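Local coordinates for SWD1-like protein (Myceliophthora thermophila, PDB 6E29) that probably serves as a WD-repeat scaffold subunit of the COMPASS histone H3K4 methyltransferase, this chain being its beta-propeller domain, at residues B[272-284]-B[315-327]. Sequence-based numbering, arbitrary orientation.
Sequences LSWNHVAFSATGE and EEQGVIEWHPHRA
Trp322 lays its indole against the backbone at Ser280, just past the end of strand 276-279. CA of Ser280 sits over the five-membered ring, 3.5 Å from its centroid and 15° off the ring normal, a CH-pi contact. CB of Ser280 rests on the same ring system, 3.5 Å from Trp322 CD2. The ring reaches this place because CG of Trp322 is anti to its carbonyl carbon (chi1 -67°). Its NE1 gives a weak, bent hydrogen bond to Ala278 O (3.4 Å), which arrives at the ring edge. Ala278 CB touches Trp322 CD1 at 3.6 Å and also meets Ile320 CG1. Beside Trp322, a water in the plane of the indole at its edge donates to Phe279 O and Glu321 OE1 and accepts from Trp322 N. This is the tight, buried part of the contact.

Toward its ends the contact opens to solvent. At one end His276 and Val319, both partly exposed, still touch closely. Val319 CG2 lies over the centre of the modelled His276 ring, 3.6 Å from the centroid, a CH-pi contact. Beyond Trp322, a second water accepts from Ala281 N and donates to His323 O. Ala281 CB packs on the carbonyl oxygens of His323 and Pro324 at this partly exposed end.

The strands 276-279 and 317-322 run nearly parallel (7°), their axes approaching to 5.9 Å, and share no direct backbone hydrogen bond. Each is the innermost strand of its propeller blade, so the contact joins two successive blades around the central channel. Strand 274-279 pairs with 285-290, and 317-322 with 328-333. Trp322 also touches Ala287, Ile298 and Leu329, wedged between the two sheets. Glu321 forms a salt bridge with Arg222, on strand 218-223, in the blade before that of 274-279.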
loop_
_atom_site.group_PDB
_atom_site.type_symbol
_atom_site.label_atom_id
_atom_site.label_comp_id
_atom_site.label_asym_id
_atom_site.label_seq_id
_atom_site.Cartn_x
_atom_site.Cartn_y
_atom_site.Cartn_z
ATOM N N LEU B 272 -11.682 8.182 -16.499
ATOM C CA LEU B 272 -11.911 7.509 -15.221
ATOM C C LEU B 272 -10.744 7.729 -14.272
ATOM O O LEU B 272 -9.589 7.730 -14.700
ATOM C CB LEU B 272 -12.097 6.002 -15.422
ATOM C CG LEU B 272 -13.230 5.635 -16.408
ATOM C CD1 LEU B 272 -13.337 4.131 -16.627
ATOM C CD2 LEU B 272 -14.554 6.234 -15.962
ATOM N N SER B 273 -11.062 7.913 -12.989
ATOM C CA SER B 273 -10.077 7.910 -11.918
ATOM C C SER B 273 -10.145 6.581 -11.183
ATOM O O SER B 273 -11.191 5.933 -11.131
ATOM C CB SER B 273 -10.295 9.064 -10.930
ATOM O OG SER B 273 -10.186 10.303 -11.582
ATOM N N TRP B 274 -8.989 6.149 -10.669
ATOM C CA TRP B 274 -8.812 4.814 -10.109
ATOM C C TRP B 274 -8.713 4.880 -8.596
ATOM O O TRP B 274 -8.058 5.760 -8.036
ATOM C CB TRP B 274 -7.575 4.135 -10.696
ATOM C CG TRP B 274 -7.572 4.284 -12.151
ATOM C CD1 TRP B 274 -6.773 5.080 -12.877
ATOM C CD2 TRP B 274 -8.455 3.624 -13.085
ATOM N NE1 TRP B 274 -7.081 4.983 -14.217
ATOM C CE2 TRP B 274 -8.108 4.093 -14.376
ATOM C CE3 TRP B 274 -9.459 2.651 -12.956
ATOM C CZ2 TRP B 274 -8.732 3.640 -15.536
ATOM C CZ3 TRP B 274 -10.110 2.192 -14.141
ATOM C CH2 TRP B 274 -9.741 2.697 -15.403
ATOM N N ASN B 275 -9.446 4.006 -7.940
ATOM C CA ASN B 275 -9.544 4.097 -6.502
ATOM C C ASN B 275 -8.389 3.325 -5.845
ATOM O O ASN B 275 -7.584 3.901 -5.107
ATOM C CB ASN B 275 -10.903 3.558 -6.092
ATOM C CG ASN B 275 -11.343 4.075 -4.815
ATOM O OD1 ASN B 275 -10.527 4.528 -4.015
ATOM N ND2 ASN B 275 -12.629 3.982 -4.562
ATOM N N HIS B 276 -8.282 2.026 -6.134
ATOM C CA HIS B 276 -7.199 1.194 -5.642
ATOM C C HIS B 276 -6.732 0.292 -6.775
ATOM O O HIS B 276 -7.466 0.041 -7.730
ATOM C CB HIS B 276 -7.660 0.394 -4.400
ATOM C CG HIS B 276 -7.688 1.227 -3.160
ATOM N ND1 HIS B 276 -8.832 1.804 -2.652
ATOM C CD2 HIS B 276 -6.668 1.678 -2.390
ATOM C CE1 HIS B 276 -8.524 2.535 -1.592
ATOM N NE2 HIS B 276 -7.216 2.489 -1.420
ATOM N N VAL B 277 -5.496 -0.201 -6.659
ATOM C CA VAL B 277 -4.917 -1.047 -7.689
ATOM C C VAL B 277 -4.208 -2.204 -7.008
ATOM O O VAL B 277 -3.848 -2.116 -5.831
ATOM C CB VAL B 277 -3.904 -0.303 -8.565
ATOM C CG1 VAL B 277 -4.696 0.841 -9.340
ATOM C CG2 VAL B 277 -2.750 0.307 -7.667
ATOM N N ALA B 278 -3.974 -3.269 -7.789
ATOM C CA ALA B 278 -3.324 -4.483 -7.285
ATOM C C ALA B 278 -2.696 -5.305 -8.411
ATOM O O ALA B 278 -3.245 -5.406 -9.506
ATOM C CB ALA B 278 -4.318 -5.350 -6.503
ATOM N N PHE B 279 -1.567 -5.946 -8.097
ATOM C CA PHE B 279 -0.912 -6.920 -8.948
ATOM C C PHE B 279 -1.476 -8.294 -8.662
ATOM O O PHE B 279 -1.593 -8.672 -7.490
ATOM C CB PHE B 279 0.572 -7.035 -8.605
ATOM C CG PHE B 279 1.504 -6.011 -9.297
ATOM C CD1 PHE B 279 1.460 -5.800 -10.647
ATOM C CD2 PHE B 279 2.498 -5.384 -8.539
ATOM C CE1 PHE B 279 2.355 -4.906 -11.289
ATOM C CE2 PHE B 279 3.408 -4.456 -9.144
ATOM C CZ PHE B 279 3.342 -4.240 -10.536
ATOM N N SER B 280 -1.593 -9.113 -9.709
ATOM C CA SER B 280 -1.947 -10.515 -9.509
ATOM C C SER B 280 -0.727 -11.282 -8.981
ATOM O O SER B 280 0.390 -10.755 -8.909
ATOM C CB SER B 280 -2.480 -11.138 -10.805
ATOM O OG SER B 280 -1.442 -11.275 -11.790
ATOM N N ALA B 281 -0.940 -12.558 -8.662
ATOM C CA ALA B 281 0.059 -13.384 -7.963
ATOM C C ALA B 281 1.420 -13.355 -8.645
ATOM O O ALA B 281 2.462 -13.267 -7.970
ATOM C CB ALA B 281 -0.442 -14.841 -7.906
ATOM N N THR B 282 1.440 -13.562 -9.964
ATOM C CA THR B 282 2.689 -13.593 -10.724
ATOM C C THR B 282 3.052 -12.233 -11.287
ATOM O O THR B 282 4.071 -12.119 -11.970
ATOM C CB THR B 282 2.644 -14.556 -11.886
ATOM O OG1 THR B 282 1.721 -14.041 -12.868
ATOM C CG2 THR B 282 2.152 -15.948 -11.437
ATOM N N GLY B 283 2.217 -11.245 -11.076
ATOM C CA GLY B 283 2.462 -9.965 -11.695
ATOM C C GLY B 283 1.945 -9.854 -13.107
ATOM O O GLY B 283 2.098 -8.797 -13.737
ATOM N N GLU B 284 1.321 -10.896 -13.618
ATOM C CA GLU B 284 0.812 -10.840 -14.985
ATOM C C GLU B 284 -0.228 -9.742 -15.173
ATOM O O GLU B 284 -0.284 -9.112 -16.236
ATOM C CB GLU B 284 0.178 -12.159 -15.357
ATOM C CG GLU B 284 -0.240 -12.148 -16.845
ATOM C CD GLU B 284 -0.808 -13.450 -17.347
ATOM O OE1 GLU B 284 -1.149 -14.386 -16.561
ATOM O OE2 GLU B 284 -0.914 -13.542 -18.588
ATOM N N GLU B 315 -22.243 -1.979 -7.109
ATOM C CA GLU B 315 -21.757 -0.953 -6.204
ATOM C C GLU B 315 -20.319 -0.565 -6.496
ATOM O O GLU B 315 -19.515 -1.342 -7.027
ATOM C CB GLU B 315 -21.930 -1.340 -4.720
ATOM C CG GLU B 315 -20.927 -2.294 -4.155
ATOM C CD GLU B 315 -21.146 -2.560 -2.673
ATOM O OE1 GLU B 315 -21.037 -1.631 -1.839
ATOM O OE2 GLU B 315 -21.484 -3.723 -2.356
ATOM N N GLU B 316 -20.027 0.679 -6.144
ATOM C CA GLU B 316 -18.655 1.160 -6.211
ATOM C C GLU B 316 -17.738 0.299 -5.335
ATOM O O GLU B 316 -18.073 -0.027 -4.195
ATOM C CB GLU B 316 -18.607 2.626 -5.754
ATOM C CG GLU B 316 -17.309 3.327 -6.163
ATOM C CD GLU B 316 -17.279 4.819 -5.834
ATOM O OE1 GLU B 316 -16.153 5.404 -5.755
ATOM O OE2 GLU B 316 -18.386 5.401 -5.655
ATOM N N GLN B 317 -16.555 -0.054 -5.869
ATOM C CA GLN B 317 -15.601 -0.897 -5.162
ATOM C C GLN B 317 -14.409 -0.063 -4.675
ATOM O O GLN B 317 -13.988 0.893 -5.330
ATOM C CB GLN B 317 -15.085 -2.020 -6.072
ATOM C CG GLN B 317 -16.217 -2.836 -6.695
ATOM C CD GLN B 317 -16.890 -3.712 -5.661
ATOM O OE1 GLN B 317 -16.264 -4.125 -4.693
ATOM N NE2 GLN B 317 -18.161 -3.993 -5.859
ATOM N N GLY B 318 -13.862 -0.442 -3.522
ATOM C CA GLY B 318 -12.714 0.234 -2.959
ATOM C C GLY B 318 -11.452 -0.584 -3.053
ATOM O O GLY B 318 -10.888 -0.777 -4.142
ATOM N N VAL B 319 -10.960 -1.051 -1.895
ATOM C CA VAL B 319 -9.670 -1.756 -1.881
ATOM C C VAL B 319 -9.826 -3.079 -2.588
ATOM O O VAL B 319 -10.805 -3.798 -2.348
ATOM C CB VAL B 319 -9.189 -1.977 -0.438
ATOM C CG1 VAL B 319 -8.141 -3.121 -0.344
ATOM C CG2 VAL B 319 -8.595 -0.663 0.108
ATOM N N ILE B 320 -8.814 -3.471 -3.390
ATOM C CA ILE B 320 -8.858 -4.788 -4.030
ATOM C C ILE B 320 -7.542 -5.501 -3.757
ATOM O O ILE B 320 -6.510 -4.871 -3.542
ATOM C CB ILE B 320 -9.130 -4.685 -5.558
ATOM C CG1 ILE B 320 -7.988 -3.904 -6.208
ATOM C CG2 ILE B 320 -10.517 -3.982 -5.803
ATOM C CD1 ILE B 320 -8.136 -3.783 -7.679
ATOM N N GLU B 321 -7.567 -6.826 -3.814
ATOM C CA GLU B 321 -6.366 -7.613 -3.536
ATOM C C GLU B 321 -6.473 -8.928 -4.274
ATOM O O GLU B 321 -7.537 -9.556 -4.249
ATOM C CB GLU B 321 -6.213 -7.942 -2.049
ATOM C CG GLU B 321 -5.813 -6.761 -1.233
ATOM C CD GLU B 321 -4.420 -6.272 -1.606
ATOM O OE1 GLU B 321 -3.503 -7.111 -1.829
ATOM O OE2 GLU B 321 -4.268 -5.046 -1.698
ATOM N N TRP B 322 -5.403 -9.348 -4.934
ATOM C CA TRP B 322 -5.378 -10.678 -5.524
ATOM C C TRP B 322 -4.854 -11.724 -4.540
ATOM O O TRP B 322 -3.963 -11.432 -3.725
ATOM C CB TRP B 322 -4.447 -10.706 -6.735
ATOM C CG TRP B 322 -4.876 -9.899 -7.943
ATOM C CD1 TRP B 322 -4.655 -8.558 -8.167
ATOM C CD2 TRP B 322 -5.514 -10.403 -9.122
ATOM N NE1 TRP B 322 -5.113 -8.208 -9.427
ATOM C CE2 TRP B 322 -5.621 -9.327 -10.031
ATOM C CE3 TRP B 322 -5.976 -11.665 -9.512
ATOM C CZ2 TRP B 322 -6.199 -9.472 -11.278
ATOM C CZ3 TRP B 322 -6.552 -11.798 -10.758
ATOM C CH2 TRP B 322 -6.650 -10.717 -11.617
ATOM N N HIS B 323 -5.305 -12.967 -4.724
ATOM C CA HIS B 323 -4.751 -14.099 -3.962
ATOM C C HIS B 323 -3.278 -14.335 -4.359
ATOM O O HIS B 323 -2.902 -14.118 -5.517
ATOM C CB HIS B 323 -5.606 -15.338 -4.250
ATOM C CG HIS B 323 -5.306 -16.495 -3.355
ATOM N ND1 HIS B 323 -4.382 -17.466 -3.679
ATOM C CD2 HIS B 323 -5.804 -16.831 -2.137
ATOM C CE1 HIS B 323 -4.337 -18.366 -2.701
ATOM N NE2 HIS B 323 -5.174 -17.992 -1.751
ATOM N N PRO B 324 -2.407 -14.751 -3.420
ATOM C CA PRO B 324 -0.970 -14.875 -3.765
ATOM C C PRO B 324 -0.617 -16.071 -4.625
ATOM O O PRO B 324 0.563 -16.187 -5.040
ATOM C CB PRO B 324 -0.272 -15.010 -2.392
ATOM C CG PRO B 324 -1.388 -15.591 -1.479
ATOM C CD PRO B 324 -2.653 -14.914 -1.979
ATOM N N HIS B 325 -1.549 -17.004 -4.864
ATOM C CA HIS B 325 -1.202 -18.208 -5.617
ATOM C C HIS B 325 -2.200 -18.483 -6.735
ATOM O O HIS B 325 -1.843 -19.098 -7.745
ATOM C CB HIS B 325 -1.100 -19.452 -4.716
ATOM C CG HIS B 325 0.069 -19.381 -3.782
ATOM N ND1 HIS B 325 1.366 -19.540 -4.230
ATOM C CD2 HIS B 325 0.154 -19.100 -2.454
ATOM C CE1 HIS B 325 2.202 -19.382 -3.214
ATOM N NE2 HIS B 325 1.497 -19.098 -2.128
ATOM N N ARG B 326 -3.444 -18.080 -6.542
ATOM C CA ARG B 326 -4.496 -18.453 -7.474
ATOM C C ARG B 326 -5.124 -17.221 -8.120
ATOM O O ARG B 326 -5.038 -16.116 -7.589
ATOM C CB ARG B 326 -5.627 -19.224 -6.783
ATOM C CG ARG B 326 -5.173 -20.521 -5.988
ATOM C CD ARG B 326 -4.591 -21.578 -6.932
ATOM N NE ARG B 326 -4.120 -22.749 -6.171
ATOM C CZ ARG B 326 -4.893 -23.774 -5.816
ATOM N NH1 ARG B 326 -6.184 -23.818 -6.177
ATOM N NH2 ARG B 326 -4.373 -24.763 -5.103
ATOM N N ALA B 327 -5.850 -17.448 -9.231
ATOM C CA ALA B 327 -6.426 -16.315 -9.980
ATOM C C ALA B 327 -7.769 -15.917 -9.342
ATOM O O ALA B 327 -8.874 -16.207 -9.835
ATOM C CB ALA B 327 -6.593 -16.711 -11.452
HETATM O O HOH W 1 -2.813 -8.056 -4.660
HETATM O O HOH W 2 -3.437 -13.651 -8.407
#